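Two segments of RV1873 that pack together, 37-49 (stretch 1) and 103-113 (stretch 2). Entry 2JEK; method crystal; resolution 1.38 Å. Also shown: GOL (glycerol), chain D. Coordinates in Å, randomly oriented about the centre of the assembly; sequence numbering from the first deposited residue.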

# COMPACT_ATOMS: atom_id res chain seq x y z
N TRP A 37 4.97 -8.56 5.87
CA TRP A 37 4.80 -7.14 6.18
C TRP A 37 3.79 -6.39 5.32
O TRP A 37 3.69 -5.17 5.44
CB TRP A 37 6.15 -6.41 6.15
CG TRP A 37 7.08 -6.73 4.98
CD1 TRP A 37 8.26 -7.42 5.04
CD2 TRP A 37 6.94 -6.30 3.61
NE1 TRP A 37 8.85 -7.46 3.81
CE2 TRP A 37 8.06 -6.80 2.91
CE3 TRP A 37 5.97 -5.57 2.91
CZ2 TRP A 37 8.25 -6.56 1.54
CZ3 TRP A 37 6.15 -5.34 1.55
CH2 TRP A 37 7.29 -5.84 0.88
N MET A 38 3.04 -7.07 4.46
CA MET A 38 2.20 -6.35 3.52
C MET A 38 1.23 -5.36 4.18
O MET A 38 1.07 -4.23 3.71
CB MET A 38 1.42 -7.30 2.60
CG MET A 38 0.94 -6.65 1.33
SD MET A 38 2.31 -6.20 0.26
CE MET A 38 1.42 -5.51 -1.15
N TRP A 39 0.58 -5.79 5.25
CA TRP A 39 -0.54 -5.05 5.84
C TRP A 39 -0.16 -3.65 6.27
O TRP A 39 -0.99 -2.74 6.23
CB TRP A 39 -1.16 -5.79 7.04
CG TRP A 39 -1.18 -7.28 6.91
CD1 TRP A 39 -2.21 -8.07 6.45
CD2 TRP A 39 -0.11 -8.17 7.26
NE1 TRP A 39 -1.83 -9.39 6.49
CE2 TRP A 39 -0.56 -9.48 6.98
CE3 TRP A 39 1.17 -7.99 7.78
CZ2 TRP A 39 0.24 -10.61 7.21
CZ3 TRP A 39 1.97 -9.12 8.01
CH2 TRP A 39 1.50 -10.41 7.72
N PHE A 40 1.09 -3.48 6.69
CA PHE A 40 1.51 -2.21 7.29
C PHE A 40 2.58 -1.47 6.47
O PHE A 40 3.10 -0.46 6.91
CB PHE A 40 1.91 -2.40 8.76
CG PHE A 40 2.91 -3.48 9.01
CD1 PHE A 40 4.26 -3.29 8.73
CD2 PHE A 40 2.50 -4.72 9.52
CE1 PHE A 40 5.19 -4.29 8.97
CE2 PHE A 40 3.43 -5.72 9.78
CZ PHE A 40 4.78 -5.50 9.49
N VAL A 41 2.88 -2.00 5.27
CA VAL A 41 3.77 -1.33 4.29
C VAL A 41 2.95 -0.77 3.11
O VAL A 41 3.21 0.35 2.66
CB VAL A 41 4.87 -2.31 3.79
CG1 VAL A 41 5.67 -1.71 2.61
CG2 VAL A 41 5.82 -2.66 4.93
N PHE A 42 1.98 -1.55 2.62
CA PHE A 42 1.07 -1.10 1.58
C PHE A 42 -0.34 -1.22 2.13
O PHE A 42 -1.06 -2.17 1.81
CB PHE A 42 1.24 -1.95 0.31
CG PHE A 42 2.50 -1.66 -0.45
CD1 PHE A 42 2.66 -0.46 -1.15
CD2 PHE A 42 3.53 -2.60 -0.50
CE1 PHE A 42 3.81 -0.20 -1.88
CE2 PHE A 42 4.69 -2.34 -1.24
CZ PHE A 42 4.83 -1.15 -1.92
N PRO A 43 -0.74 -0.26 2.97
CA PRO A 43 -2.01 -0.43 3.66
C PRO A 43 -3.21 -0.36 2.74
O PRO A 43 -3.20 0.33 1.72
CB PRO A 43 -2.03 0.73 4.66
CG PRO A 43 -0.56 1.13 4.80
CD PRO A 43 -0.05 0.97 3.41
N GLN A 44 -4.26 -1.08 3.13
CA GLN A 44 -5.51 -1.10 2.38
C GLN A 44 -6.67 -0.80 3.32
O GLN A 44 -6.52 -0.84 4.55
CB GLN A 44 -5.71 -2.47 1.71
CG GLN A 44 -5.95 -3.61 2.70
CD GLN A 44 -6.13 -4.94 2.03
OE1 GLN A 44 -6.82 -5.82 2.55
NE2 GLN A 44 -5.51 -5.11 0.88
N LEU A 45 -7.85 -0.53 2.75
CA LEU A 45 -9.01 -0.22 3.57
C LEU A 45 -9.39 -1.37 4.49
O LEU A 45 -9.37 -2.54 4.10
CB LEU A 45 -10.23 0.13 2.73
CG LEU A 45 -10.29 1.54 2.15
CD1 LEU A 45 -11.56 1.69 1.32
CD2 LEU A 45 -10.25 2.60 3.24
N ARG A 46 -9.74 -1.01 5.72
CA ARG A 46 -10.28 -1.96 6.67
C ARG A 46 -11.59 -2.49 6.08
O ARG A 46 -12.33 -1.75 5.43
CB ARG A 46 -10.53 -1.25 8.00
CG ARG A 46 -11.13 -2.14 9.07
CD ARG A 46 -11.09 -1.44 10.42
NE ARG A 46 -9.73 -1.33 10.95
CZ ARG A 46 -9.27 -0.29 11.63
NH1 ARG A 46 -10.05 0.76 11.86
NH2 ARG A 46 -8.02 -0.29 12.08
N GLY A 47 -11.84 -3.78 6.27
CA GLY A 47 -13.06 -4.38 5.73
C GLY A 47 -12.78 -5.21 4.50
O GLY A 47 -13.59 -6.05 4.11
N LEU A 48 -11.62 -4.99 3.88
CA LEU A 48 -11.22 -5.82 2.74
C LEU A 48 -10.67 -7.19 3.15
O LEU A 48 -10.93 -8.18 2.47
CB LEU A 48 -10.20 -5.10 1.86
CG LEU A 48 -10.74 -3.84 1.16
CD1 LEU A 48 -9.59 -3.14 0.44
CD2 LEU A 48 -11.86 -4.20 0.18
N GLY A 49 -9.89 -7.23 4.22
CA GLY A 49 -9.39 -8.49 4.77
C GLY A 49 -10.03 -8.70 6.13
O GLY A 49 -10.43 -7.73 6.77
C1 GOL D . -7.09 -11.35 5.54
O1 GOL D . -8.02 -11.94 4.66
C2 GOL D . -5.70 -11.43 4.92
O2 GOL D . -5.07 -10.18 5.03
C3 GOL D . -4.85 -12.45 5.66
O3 GOL D . -3.48 -12.19 5.38
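Stretch 2, residues 103-113: LKLCSSMTLFA

The apolar centre of this contact is the ring of Phe 42. Stretch 2 is helical throughout, 103 to 113 within a longer helix, and it sets Leu 105 squarely over one face of that ring: Leu 105 CD1 lies 3.6 Å from the Phe 42 ring centroid, only 15° off the ring normal, a CH-pi contact. One turn on, Met 109 CE reaches Phe 42 CD1 at 3.8 Å, while Met 38 CE packs on Leu 105 CB at 3.7 Å. Positions 105 and 109 thus share one aromatic residue, as the helical repeat allows.

Beyond its short, weakly bonded helix at about 38-41, stretch 1 runs extended from Phe 42 to Leu 45 and then enters a type II turn, Leu 45 to Leu 48, with Gly 47 at a positive phi. From Met 38 to Pro 43 it advances broadly in the same sense as the helix, its contacts moving from Lys 104 and Leu 105 up to Ser 108 and Phe 112; it then crosses the helix at Gln 44 and Leu 45, and after the turn heads back, so that Leu 48 CD1 lies 3.9 Å from Ser 107 CB. The extended part meets the helix most closely at Gln 44 and Ser 108, whose CA atoms are 4.5 Å apart. The small serine accompanies this close approach and supplies the one direct hydrogen bond between the stretches, Ser 108 OG to Pro 43 O at 2.8 Å. Phe 112 CE2 comes within 3.4 Å of the same Pro 43 O, which lies at the edge of its ring. Leu 45 CD2 meets Leu 111 CD1 at 3.7 Å.

Toward the polar edge, water replaces direct pairing. One water accepts from Leu 45 N and donates to Ser 107 O, both at 2.9 Å. The Gln 44 amide is bridged at both ends: NE2 through a water to Ser 107 OG, OE1 through another to Lys 104 NZ. Lys 104 CD packs 3.7 Å from Met 38 CG, while its NZ donates to glycerol O2 at 2.5 Å.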

# COMPACT_ATOMS: atom_id res chain seq x y z
N LEU A 103 -3.12 -8.58 -5.00
CA LEU A 103 -4.41 -7.93 -4.81
C LEU A 103 -4.32 -6.88 -3.71
O LEU A 103 -4.91 -5.79 -3.83
CB LEU A 103 -5.50 -8.95 -4.49
CG LEU A 103 -5.69 -10.09 -5.50
CD1 LEU A 103 -6.86 -10.99 -5.11
CD2 LEU A 103 -5.87 -9.55 -6.92
N LYS A 104 -3.59 -7.20 -2.65
CA LYS A 104 -3.37 -6.23 -1.58
C LYS A 104 -2.73 -4.95 -2.12
O LYS A 104 -3.14 -3.84 -1.75
CB LYS A 104 -2.51 -6.84 -0.47
CG LYS A 104 -3.26 -7.85 0.40
CD LYS A 104 -2.42 -8.24 1.62
CE LYS A 104 -3.15 -9.24 2.52
NZ LYS A 104 -4.35 -8.64 3.14
N LEU A 105 -1.74 -5.09 -3.00
CA LEU A 105 -1.07 -3.94 -3.56
C LEU A 105 -2.03 -3.13 -4.42
O LEU A 105 -2.09 -1.90 -4.32
CB LEU A 105 0.12 -4.36 -4.39
CG LEU A 105 0.93 -3.21 -5.01
CD1 LEU A 105 1.48 -2.26 -3.96
CD2 LEU A 105 2.07 -3.77 -5.82
N CYS A 106 -2.81 -3.82 -5.25
CA CYS A 106 -3.81 -3.11 -6.04
C CYS A 106 -4.75 -2.30 -5.14
O CYS A 106 -5.04 -1.13 -5.42
CB CYS A 106 -4.59 -4.11 -6.89
SG CYS A 106 -5.75 -3.30 -7.99
N SER A 107 -5.24 -2.91 -4.07
CA SER A 107 -6.13 -2.23 -3.14
C SER A 107 -5.46 -1.02 -2.49
O SER A 107 -6.08 0.03 -2.33
CB SER A 107 -6.60 -3.18 -2.04
OG SER A 107 -7.29 -4.28 -2.63
N SER A 108 -4.19 -1.17 -2.12
CA SER A 108 -3.44 -0.08 -1.51
C SER A 108 -3.27 1.09 -2.50
O SER A 108 -3.54 2.24 -2.17
CB SER A 108 -2.07 -0.57 -1.02
OG SER A 108 -1.37 0.46 -0.35
N MET A 109 -2.83 0.79 -3.71
CA MET A 109 -2.64 1.85 -4.71
C MET A 109 -3.96 2.54 -5.06
O MET A 109 -4.00 3.75 -5.25
CB MET A 109 -1.98 1.29 -5.97
CG MET A 109 -0.56 0.72 -5.76
SD MET A 109 0.62 1.95 -5.16
CE MET A 109 0.55 1.73 -3.37
N THR A 110 -5.04 1.77 -5.13
CA THR A 110 -6.36 2.31 -5.45
C THR A 110 -6.78 3.30 -4.37
O THR A 110 -7.22 4.42 -4.67
CB THR A 110 -7.40 1.19 -5.58
OG1 THR A 110 -7.02 0.33 -6.67
CG2 THR A 110 -8.80 1.75 -5.85
N LEU A 111 -6.61 2.91 -3.11
CA LEU A 111 -6.94 3.78 -1.98
C LEU A 111 -6.13 5.07 -2.00
O LEU A 111 -6.70 6.17 -1.95
CB LEU A 111 -6.68 3.03 -0.67
CG LEU A 111 -6.74 3.86 0.62
CD1 LEU A 111 -8.12 4.49 0.81
CD2 LEU A 111 -6.36 3.02 1.82
N PHE A 112 -4.81 4.96 -2.09
CA PHE A 112 -3.97 6.15 -1.98
C PHE A 112 -4.08 7.04 -3.22
O PHE A 112 -3.99 8.26 -3.12
CB PHE A 112 -2.55 5.78 -1.56
CG PHE A 112 -2.47 5.37 -0.13
CD1 PHE A 112 -2.48 6.35 0.87
CD2 PHE A 112 -2.44 4.03 0.25
CE1 PHE A 112 -2.45 6.00 2.22
CE2 PHE A 112 -2.41 3.67 1.60
CZ PHE A 112 -2.41 4.65 2.59
N ALA A 113 -4.35 6.44 -4.37
CA ALA A 113 -4.63 7.23 -5.57
C ALA A 113 -5.89 8.09 -5.42
O ALA A 113 -5.97 9.17 -6.01
CB ALA A 113 -4.72 6.35 -6.80
O HOH W 1 -7.10 -6.75 -1.02
O HOH W 2 -6.83 -8.65 1.83
O HOH W 3 -7.91 -0.31 -0.15